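Local coordinates for putative O-Methyltransferase (Corynebacterium glutamicum, PDB 3DR5), which probably transfers methyl groups from S-adenosyl-L-methionine to hydroxyl groups of an unidentified substrate, at residues T85-E90 and R112-R117. Numbering follows the deposited sequence.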
loop_
_atom_site.group_PDB
_atom_site.type_symbol
_atom_site.label_atom_id
_atom_site.label_comp_id
_atom_site.label_asym_id
_atom_site.label_seq_id
_atom_site.Cartn_x
_atom_site.Cartn_y
_atom_site.Cartn_z
ATOM N N THR A 85 0.204 -16.855 10.289
ATOM C CA THR A 85 -0.768 -17.495 11.164
ATOM C C THR A 85 -2.141 -17.305 10.527
ATOM O O THR A 85 -2.611 -16.178 10.363
ATOM C CB THR A 85 -0.744 -16.869 12.572
ATOM O OG1 THR A 85 0.524 -17.137 13.184
ATOM C CG2 THR A 85 -1.860 -17.429 13.436
ATOM N N CYS A 86 -2.772 -18.417 10.160
ATOM C CA CYS A 86 -4.093 -18.394 9.544
ATOM C C CYS A 86 -5.134 -18.768 10.585
ATOM O O CYS A 86 -4.919 -19.658 11.404
ATOM C CB CYS A 86 -4.160 -19.384 8.383
ATOM S SG CYS A 86 -2.899 -19.129 7.117
ATOM N N ILE A 87 -6.271 -18.086 10.544
ATOM C CA ILE A 87 -7.334 -18.335 11.509
ATOM C C ILE A 87 -8.724 -18.480 10.898
ATOM O O ILE A 87 -9.239 -17.540 10.277
ATOM C CB ILE A 87 -7.430 -17.192 12.545
ATOM C CG1 ILE A 87 -6.038 -16.826 13.067
ATOM C CG2 ILE A 87 -8.366 -17.598 13.684
ATOM C CD1 ILE A 87 -6.046 -15.780 14.163
ATOM N N ASP A 88 -9.312 -19.663 11.060
ATOM C CA ASP A 88 -10.671 -19.928 10.602
ATOM C C ASP A 88 -11.190 -21.162 11.360
ATOM O O ASP A 88 -10.438 -22.095 11.627
ATOM C CB ASP A 88 -10.740 -20.167 9.085
ATOM C CG ASP A 88 -12.183 -20.210 8.574
ATOM O OD1 ASP A 88 -12.812 -19.139 8.466
ATOM O OD2 ASP A 88 -12.692 -21.318 8.308
ATOM N N PRO A 89 -12.480 -21.164 11.731
ATOM C CA PRO A 89 -13.105 -22.278 12.463
ATOM C C PRO A 89 -13.485 -23.517 11.655
ATOM O O PRO A 89 -13.757 -24.575 12.227
ATOM C CB PRO A 89 -14.336 -21.631 13.092
ATOM C CG PRO A 89 -14.737 -20.603 12.082
ATOM C CD PRO A 89 -13.411 -20.026 11.594
ATOM N N GLU A 90 -13.503 -23.388 10.333
ATOM C CA GLU A 90 -13.891 -24.481 9.461
ATOM C C GLU A 90 -12.712 -25.383 9.133
ATOM O O GLU A 90 -11.674 -24.911 8.679
ATOM C CB GLU A 90 -14.532 -23.883 8.202
ATOM C CG GLU A 90 -16.059 -24.030 8.130
ATOM C CD GLU A 90 -16.770 -23.912 9.472
ATOM O OE1 GLU A 90 -17.169 -22.793 9.856
ATOM O OE2 GLU A 90 -16.918 -24.949 10.151
ATOM N N ARG A 112 1.112 -21.532 10.226
ATOM C CA ARG A 112 0.484 -22.022 11.433
ATOM C C ARG A 112 -1.021 -21.807 11.276
ATOM O O ARG A 112 -1.468 -20.683 11.018
ATOM C CB ARG A 112 1.034 -21.221 12.621
ATOM C CG ARG A 112 0.309 -21.402 13.925
ATOM C CD ARG A 112 0.293 -20.076 14.672
ATOM N NE ARG A 112 0.751 -20.209 16.049
ATOM C CZ ARG A 112 0.913 -19.187 16.884
ATOM N NH1 ARG A 112 0.654 -17.943 16.489
ATOM N NH2 ARG A 112 1.333 -19.414 18.118
ATOM N N PHE A 113 -1.808 -22.869 11.428
ATOM C CA PHE A 113 -3.250 -22.723 11.296
ATOM C C PHE A 113 -3.961 -22.903 12.635
ATOM O O PHE A 113 -3.774 -23.903 13.330
ATOM C CB PHE A 113 -3.818 -23.716 10.275
ATOM C CG PHE A 113 -5.111 -23.254 9.637
ATOM C CD1 PHE A 113 -5.128 -22.789 8.321
ATOM C CD2 PHE A 113 -6.294 -23.234 10.367
ATOM C CE1 PHE A 113 -6.309 -22.302 7.746
ATOM C CE2 PHE A 113 -7.478 -22.756 9.806
ATOM C CZ PHE A 113 -7.487 -22.287 8.491
ATOM N N LEU A 114 -4.772 -21.922 13.005
ATOM C CA LEU A 114 -5.521 -22.003 14.253
ATOM C C LEU A 114 -7.007 -22.211 13.919
ATOM O O LEU A 114 -7.698 -21.282 13.481
ATOM C CB LEU A 114 -5.339 -20.722 15.090
ATOM C CG LEU A 114 -3.901 -20.228 15.316
ATOM C CD1 LEU A 114 -3.909 -18.964 16.163
ATOM C CD2 LEU A 114 -3.087 -21.317 15.999
ATOM N N LEU A 115 -7.478 -23.442 14.119
ATOM C CA LEU A 115 -8.871 -23.818 13.871
ATOM C C LEU A 115 -9.728 -23.187 14.971
ATOM O O LEU A 115 -10.101 -23.851 15.946
ATOM C CB LEU A 115 -9.040 -25.338 13.947
ATOM C CG LEU A 115 -9.494 -26.177 12.752
ATOM C CD1 LEU A 115 -10.231 -27.407 13.306
ATOM C CD2 LEU A 115 -10.424 -25.386 11.825
ATOM N N SER A 116 -10.066 -21.913 14.808
ATOM C CA SER A 116 -10.842 -21.199 15.818
ATOM C C SER A 116 -11.612 -20.036 15.217
ATOM O O SER A 116 -11.404 -19.670 14.052
ATOM C CB SER A 116 -9.919 -20.615 16.880
ATOM O OG SER A 116 -8.580 -21.078 16.755
ATOM N N ARG A 117 -12.495 -19.456 16.020
ATOM C CA ARG A 117 -13.227 -18.291 15.591
ATOM C C ARG A 117 -12.194 -17.204 15.920
ATOM O O ARG A 117 -11.588 -17.191 17.005
ATOM C CB ARG A 117 -14.507 -18.120 16.418
ATOM C CG ARG A 117 -15.359 -19.369 16.380
ATOM C CD ARG A 117 -16.478 -19.312 17.389
ATOM N NE ARG A 117 -17.382 -18.193 17.131
ATOM C CZ ARG A 117 -18.550 -18.018 17.743
ATOM N NH1 ARG A 117 -18.965 -18.891 18.652
ATOM N NH2 ARG A 117 -19.305 -16.970 17.442
#
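Phe113 lies against Cys86 on one face of a parallel strand pair: Cys86 CB meets Phe113 CD1 at 3.5 Å, and Cys86 SG sits obliquely, 5.3 Å from the Phe113 ring centroid and 50° off the ring normal. Phe113 CG is anti to the backbone N; Cys86 O lies over one face of the ring, offset toward its rim, while Asp88 O meets the ring edge in plane, 3.5 Å from Phe113 CE2. The Phe113 side chain also touches Gln94, Ala97 and Lys98 of helix 91-103. On the other sheet face, Thr85 and Arg112 run side by side: Thr85 OG1 touches Arg112 CD at 3.3 Å and accepts a weak hydrogen bond from Arg112 NH1, which has another with Tyr130 OH. Thr85 CG2 meets Leu114 CD1 at 3.7 Å. Backbone bonds Cys86 N to Arg112 O (2.8 Å, 164° at hydrogen) and Leu114 N to Cys86 O (2.8 Å, 176°) fix the register; beyond them, Asp88 N to Leu114 O and Ser116 N to Asp88 O are weak. Asp88 OD2 takes Glu90 N from above the carboxylate plane at 3.0 Å, closing an Asx turn, and is hydrogen-bonded to His93 ND1. Parallel pairing and intervening helix 91-103 make strands 83-87 and 111-114 a beta-alpha-beta unit of the Rossmann-like methyltransferase fold.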